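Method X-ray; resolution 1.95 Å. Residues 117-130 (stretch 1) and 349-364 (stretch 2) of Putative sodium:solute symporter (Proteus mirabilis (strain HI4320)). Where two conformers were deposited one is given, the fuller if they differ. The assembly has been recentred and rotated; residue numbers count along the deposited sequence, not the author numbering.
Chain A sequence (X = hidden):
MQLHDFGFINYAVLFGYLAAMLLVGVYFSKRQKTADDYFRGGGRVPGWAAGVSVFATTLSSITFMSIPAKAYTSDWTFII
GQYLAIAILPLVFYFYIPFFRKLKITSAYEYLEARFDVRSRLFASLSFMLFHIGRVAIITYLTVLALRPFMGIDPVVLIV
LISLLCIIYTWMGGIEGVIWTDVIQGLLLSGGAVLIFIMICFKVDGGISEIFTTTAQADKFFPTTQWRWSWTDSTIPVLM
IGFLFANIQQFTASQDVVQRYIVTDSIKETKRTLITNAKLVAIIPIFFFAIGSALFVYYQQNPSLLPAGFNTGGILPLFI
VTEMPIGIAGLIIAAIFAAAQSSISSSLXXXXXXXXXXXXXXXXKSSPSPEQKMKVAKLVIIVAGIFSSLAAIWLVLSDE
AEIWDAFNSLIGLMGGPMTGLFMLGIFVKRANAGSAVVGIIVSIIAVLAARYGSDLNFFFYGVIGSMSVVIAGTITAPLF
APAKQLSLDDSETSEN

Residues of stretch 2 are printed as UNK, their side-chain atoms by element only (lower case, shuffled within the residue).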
# COMPACT_ATOMS: atom_id res chain seq x y z
N ASP A 117 -26.60 3.51 -1.43
CA ASP A 117 -27.28 2.19 -1.37
C ASP A 117 -26.28 1.07 -1.70
O ASP A 117 -25.08 1.34 -1.78
CB ASP A 117 -28.51 2.19 -2.28
CG ASP A 117 -28.16 2.28 -3.73
OD1 ASP A 117 -26.98 2.25 -4.07
OD2 ASP A 117 -29.10 2.39 -4.55
N VAL A 118 -26.77 -0.15 -1.89
CA VAL A 118 -25.95 -1.29 -2.13
C VAL A 118 -25.16 -1.24 -3.44
O VAL A 118 -24.13 -1.89 -3.55
CB VAL A 118 -26.79 -2.60 -2.02
CG1 VAL A 118 -27.67 -2.82 -3.23
CG2 VAL A 118 -25.91 -3.79 -1.74
N ARG A 119 -25.58 -0.44 -4.41
CA ARG A 119 -24.87 -0.41 -5.70
C ARG A 119 -23.51 0.28 -5.54
O ARG A 119 -22.53 -0.09 -6.18
CB ARG A 119 -25.75 0.24 -6.83
CG ARG A 119 -27.07 -0.49 -7.16
CD ARG A 119 -27.98 0.34 -8.08
NE ARG A 119 -28.46 1.52 -7.37
CZ ARG A 119 -29.15 2.53 -7.89
NH1 ARG A 119 -29.47 2.53 -9.17
NH2 ARG A 119 -29.52 3.55 -7.12
N SER A 120 -23.45 1.30 -4.71
CA SER A 120 -22.23 2.00 -4.53
C SER A 120 -21.33 1.13 -3.66
O SER A 120 -20.11 1.15 -3.86
CB SER A 120 -22.47 3.32 -3.78
OG SER A 120 -22.97 4.34 -4.64
N ARG A 121 -21.91 0.46 -2.68
CA ARG A 121 -21.12 -0.39 -1.80
C ARG A 121 -20.43 -1.49 -2.59
O ARG A 121 -19.24 -1.65 -2.48
CB ARG A 121 -21.98 -0.94 -0.68
CG ARG A 121 -21.45 -2.17 0.01
CD ARG A 121 -22.34 -2.46 1.19
NE ARG A 121 -21.77 -3.51 2.02
CZ ARG A 121 -22.41 -4.13 3.03
NH1 ARG A 121 -23.65 -3.83 3.35
NH2 ARG A 121 -21.78 -5.03 3.75
N LEU A 122 -21.19 -2.21 -3.42
CA LEU A 122 -20.65 -3.30 -4.20
C LEU A 122 -19.69 -2.91 -5.30
O LEU A 122 -18.69 -3.67 -5.61
CB LEU A 122 -21.79 -4.11 -4.80
CG LEU A 122 -22.56 -4.99 -3.81
CD1 LEU A 122 -23.79 -5.56 -4.47
CD2 LEU A 122 -21.67 -6.11 -3.33
N PHE A 123 -19.94 -1.77 -5.94
CA PHE A 123 -19.02 -1.31 -6.95
C PHE A 123 -17.66 -1.08 -6.27
O PHE A 123 -16.63 -1.53 -6.80
CB PHE A 123 -19.47 -0.06 -7.67
CG PHE A 123 -18.36 0.63 -8.42
CD1 PHE A 123 -17.95 0.18 -9.66
CD2 PHE A 123 -17.74 1.75 -7.89
CE1 PHE A 123 -16.94 0.81 -10.35
CE2 PHE A 123 -16.67 2.37 -8.54
CZ PHE A 123 -16.30 1.92 -9.79
N ALA A 124 -17.67 -0.42 -5.11
CA ALA A 124 -16.42 -0.09 -4.40
C ALA A 124 -15.69 -1.31 -3.85
O ALA A 124 -14.48 -1.38 -3.96
CB ALA A 124 -16.68 0.95 -3.29
N SER A 125 -16.44 -2.25 -3.25
CA SER A 125 -15.91 -3.45 -2.69
C SER A 125 -15.25 -4.38 -3.76
O SER A 125 -14.14 -4.89 -3.56
CB SER A 125 -17.04 -4.20 -2.00
OG SER A 125 -16.56 -5.29 -1.28
N LEU A 126 -15.92 -4.59 -4.89
CA LEU A 126 -15.39 -5.37 -5.99
C LEU A 126 -14.16 -4.69 -6.60
O LEU A 126 -13.17 -5.37 -6.93
CB LEU A 126 -16.47 -5.62 -7.05
CG LEU A 126 -17.62 -6.48 -6.54
CD1 LEU A 126 -18.78 -6.40 -7.49
CD2 LEU A 126 -17.22 -7.94 -6.36
N SER A 127 -14.15 -3.36 -6.70
CA SER A 127 -12.99 -2.67 -7.22
C SER A 127 -11.78 -2.84 -6.25
O SER A 127 -10.64 -3.02 -6.69
CB SER A 127 -13.26 -1.19 -7.41
OG SER A 127 -14.22 -0.95 -8.42
N PHE A 128 -12.04 -2.76 -4.93
CA PHE A 128 -11.03 -2.96 -3.93
C PHE A 128 -10.44 -4.34 -4.06
O PHE A 128 -9.22 -4.49 -4.16
CB PHE A 128 -11.48 -2.69 -2.47
CG PHE A 128 -10.45 -3.08 -1.46
CD1 PHE A 128 -9.44 -2.19 -1.09
CD2 PHE A 128 -10.41 -4.36 -0.97
CE1 PHE A 128 -8.44 -2.58 -0.22
CE2 PHE A 128 -9.39 -4.76 -0.09
CZ PHE A 128 -8.42 -3.86 0.31
N MSE A 129 -11.30 -5.35 -4.01
CA MSE A 129 -10.87 -6.75 -3.97
C MSE A 129 -10.04 -7.07 -5.21
O MSE A 129 -8.96 -7.66 -5.10
CB MSE A 129 -12.07 -7.64 -3.83
CG MSE A 129 -12.60 -7.50 -2.43
SE MSE A 129 -13.96 -8.90 -2.13
CE MSE A 129 -15.42 -7.99 -3.07
N LEU A 130 -10.51 -6.67 -6.38
CA LEU A 130 -9.75 -6.89 -7.62
C LEU A 130 -8.47 -6.09 -7.66
O LEU A 130 -7.48 -6.61 -8.13
CB LEU A 130 -10.60 -6.58 -8.85
CG LEU A 130 -11.78 -7.53 -9.01
CD1 LEU A 130 -12.76 -7.01 -10.06
CD2 LEU A 130 -11.29 -8.94 -9.34
N UNK A 349 -5.90 -10.17 4.18
CA UNK A 349 -6.90 -10.02 5.21
C UNK A 349 -8.03 -9.03 4.84
O UNK A 349 -9.20 -9.30 5.13
o UNK A 349 -7.86 -8.51 7.87
n UNK A 349 -7.48 -10.64 8.41
c UNK A 349 -6.28 -9.63 6.53
c UNK A 349 -7.31 -9.56 7.65
N UNK A 350 -7.68 -7.91 4.21
CA UNK A 350 -8.69 -6.92 3.82
C UNK A 350 -9.55 -7.43 2.77
O UNK A 350 -10.73 -7.08 2.73
o UNK A 350 -7.44 -5.07 4.58
c UNK A 350 -8.06 -5.61 3.42
N UNK A 351 -8.96 -8.15 1.81
CA UNK A 351 -9.75 -8.82 0.76
C UNK A 351 -10.77 -9.73 1.37
O UNK A 351 -11.97 -9.65 1.05
c UNK A 351 -9.79 -10.51 -1.10
c UNK A 351 -8.20 -8.63 -1.16
c UNK A 351 -6.96 -9.23 -1.83
c UNK A 351 -8.92 -9.58 -0.24
N UNK A 352 -10.33 -10.57 2.27
CA UNK A 352 -11.28 -11.44 3.01
C UNK A 352 -12.26 -10.70 3.87
O UNK A 352 -13.38 -11.14 3.94
o UNK A 352 -11.50 -13.31 4.50
c UNK A 352 -10.58 -12.47 3.83
N UNK A 353 -11.91 -9.55 4.50
CA UNK A 353 -12.90 -8.82 5.26
C UNK A 353 -14.07 -8.26 4.35
O UNK A 353 -15.24 -8.30 4.73
o UNK A 353 -11.88 -6.57 5.17
c UNK A 353 -12.25 -7.66 6.06
N UNK A 354 -13.69 -7.69 3.20
CA UNK A 354 -14.64 -7.21 2.19
C UNK A 354 -15.49 -8.35 1.67
O UNK A 354 -16.73 -8.22 1.57
c UNK A 354 -13.87 -6.57 1.02
s UNK A 354 -13.13 -4.98 1.47
N UNK A 355 -14.87 -9.47 1.32
CA UNK A 355 -15.69 -10.57 0.86
C UNK A 355 -16.73 -10.98 1.93
O UNK A 355 -17.92 -11.17 1.61
c UNK A 355 -17.09 -14.86 -1.44
c UNK A 355 -14.85 -11.73 0.43
c UNK A 355 -16.48 -13.89 -2.23
c UNK A 355 -15.64 -12.83 -0.23
c UNK A 355 -16.26 -13.77 0.52
c UNK A 355 -15.76 -12.88 -1.62
c UNK A 355 -16.95 -14.82 -0.08
N UNK A 356 -16.29 -11.09 3.19
CA UNK A 356 -17.09 -11.57 4.30
C UNK A 356 -18.35 -10.70 4.56
O UNK A 356 -19.49 -11.21 4.73
n UNK A 356 -16.21 -13.99 6.23
c UNK A 356 -16.68 -12.78 6.52
o UNK A 356 -17.47 -12.57 7.45
c UNK A 356 -16.25 -11.66 5.58
N UNK A 357 -18.13 -9.38 4.57
CA UNK A 357 -19.17 -8.44 4.89
C UNK A 357 -20.02 -8.11 3.65
O UNK A 357 -21.24 -8.27 3.69
o UNK A 357 -19.63 -6.16 5.70
c UNK A 357 -18.59 -7.14 5.50
N UNK A 358 -19.34 -7.66 2.56
CA UNK A 358 -19.97 -7.05 1.40
C UNK A 358 -20.55 -8.11 0.45
O UNK A 358 -21.48 -7.81 -0.29
o UNK A 358 -19.13 -4.49 2.24
c UNK A 358 -19.01 -6.17 0.59
c UNK A 358 -18.40 -5.04 1.42
o UNK A 358 -17.20 -4.74 1.27
N UNK A 359 -20.01 -9.33 0.47
CA UNK A 359 -20.47 -10.36 -0.43
C UNK A 359 -21.27 -11.44 0.34
O UNK A 359 -22.52 -11.57 0.19
c UNK A 359 -19.31 -10.93 -1.25
c UNK A 359 -18.54 -9.81 -1.99
c UNK A 359 -19.79 -11.94 -2.28
c UNK A 359 -19.37 -8.99 -2.95
N UNK A 360 -20.58 -12.16 1.21
CA UNK A 360 -21.14 -13.29 1.90
C UNK A 360 -22.24 -12.93 2.90
O UNK A 360 -23.30 -13.53 2.91
c UNK A 360 -21.20 -17.54 4.86
c UNK A 360 -20.43 -15.26 3.39
o UNK A 360 -21.61 -18.64 5.59
c UNK A 360 -20.00 -14.05 2.62
c UNK A 360 -21.46 -17.47 3.48
c UNK A 360 -21.06 -16.33 2.75
c UNK A 360 -20.60 -16.48 5.51
c UNK A 360 -20.18 -15.37 4.78
N UNK A 361 -22.01 -11.96 3.74
CA UNK A 361 -23.02 -11.60 4.71
C UNK A 361 -24.13 -10.79 4.00
O UNK A 361 -25.32 -11.10 4.11
c UNK A 361 -23.40 -10.50 6.91
c UNK A 361 -22.38 -10.85 5.89
o UNK A 361 -21.38 -11.69 6.50
N UNK A 362 -23.76 -9.83 3.18
CA UNK A 362 -24.77 -8.90 2.70
C UNK A 362 -25.73 -9.54 1.71
O UNK A 362 -26.90 -9.18 1.62
c UNK A 362 -24.10 -7.69 2.07
c UNK A 362 -26.08 -6.19 2.37
n UNK A 362 -28.69 -4.59 0.36
c UNK A 362 -27.97 -5.56 0.91
n UNK A 362 -28.28 -6.84 0.66
c UNK A 362 -25.07 -6.74 1.38
n UNK A 362 -26.96 -5.23 1.72
N UNK A 363 -25.21 -10.46 0.92
CA UNK A 363 -25.97 -11.09 -0.10
C UNK A 363 -26.60 -12.43 0.29
O UNK A 363 -27.26 -13.01 -0.53
c UNK A 363 -24.64 -9.84 -1.87
c UNK A 363 -25.87 -9.04 -2.29
c UNK A 363 -23.67 -9.92 -3.03
c UNK A 363 -25.10 -11.21 -1.38
N UNK A 364 -26.41 -12.92 1.51
CA UNK A 364 -27.06 -14.13 1.95
C UNK A 364 -28.44 -13.74 2.40
O UNK A 364 -28.62 -12.71 3.05
c UNK A 364 -26.34 -14.79 3.14
o UNK A 364 -25.10 -15.33 2.73
O HOH W 1 -22.94 -7.15 5.56

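Position 349 has two side-chain carbons, the second carrying one oxygen and one nitrogen, and its side chain makes no contact with stretch 1: Asn349, its amide bonded elsewhere in the structure. At 350 one carbon bears one oxygen. Its CB lies 3.6 Å from Phe128 CZ, and the residue is Ser350. Four carbons forked at the first, one arm two carbons long, identify 351 as Ile351; its CG1 is 4.2 Å from Phe128 CE2, and its backbone N sits at the edge of that ring.

Positions 352 and 353 each have one carbon and one oxygen, and neither touches stretch 1. They are Ser352, whose CB points away, and Ser353, whose OG donates to Ser350 O at 2.7 Å, within its own helix.

At 354 one carbon carries a sulfur with nothing beyond it, hence Cys354. Its CB points toward stretch 1, and SG lies 3.7 Å from Phe128 CD2 and 4.5 Å from the centroid of the Phe128 ring, 44° off the normal, an oblique sulfur-aromatic approach. Position 355 shows one carbon and a ring of six carbons without oxygen: Phe355, whose CB is 3.9 Å from Met129 SE. Position 356 repeats the two-carbon, one-oxygen, one-nitrogen pattern, beyond reach of stretch 1, and is Asn356.

One carbon and one oxygen at 357 give Ser357. Its backbone O accepts from a water at 2.8 Å, and that water accepts from Arg121 NH2 at 3.0 Å, bridging the stretches. At 358 the second carbon carries two oxygens, which Arg121 and Ser125 approach: Asp358. The four forked carbons at 359, with one longer arm, give Ile359; its CD1 reaches Leu122 CD2 at 3.7 Å.

Position 360 has a six-carbon ring bearing an oxygen, remote from stretch 1: Tyr360. At 361 the first carbon carries one oxygen and one carbon, so this is Thr361, whose OG1 donates to Asn356 O at 2.6 Å. Three carbons, a nitrogen, then a carbon with two more nitrogens make 362 Arg362. Val118 CG2 lies over one face of its guanidinium, 3.6 Å from NH2. At 363, four carbons forked at the second give Leu363, its CD1 4.3 Å from Leu122 CD2. One carbon and one oxygen at 364, without contact, complete the series as Ser364.

The helices run nearly antiparallel, at 152°, with axes 9.5 Å apart at closest approach. At the polar centre, Arg121 NE donates to Asp358 OD1 at 2.8 Å (155°) in a salt bridge, and Arg121 NH2 reaches the same OD1 at 3.1 Å. Ser125 OG donates to Asp358 OD2 at 2.7 Å, so both carboxylate oxygens are engaged from stretch 1. Farther along, selenomethionine Met129 packs as a knob among Ile351, Cys354, Phe355 and Ile359, its CE 3.8 Å from Ile359 CG1. Backbone bonds from Tyr360 N to Phe355 O (2.9 Å) and from Thr361 N to Asn356 O (2.8 Å) mark a wider pi-type turn spanning Asp358. In all, 725 Å² is buried.

Stretch 2 (349-364) NSISSCFNSDIYTRLS
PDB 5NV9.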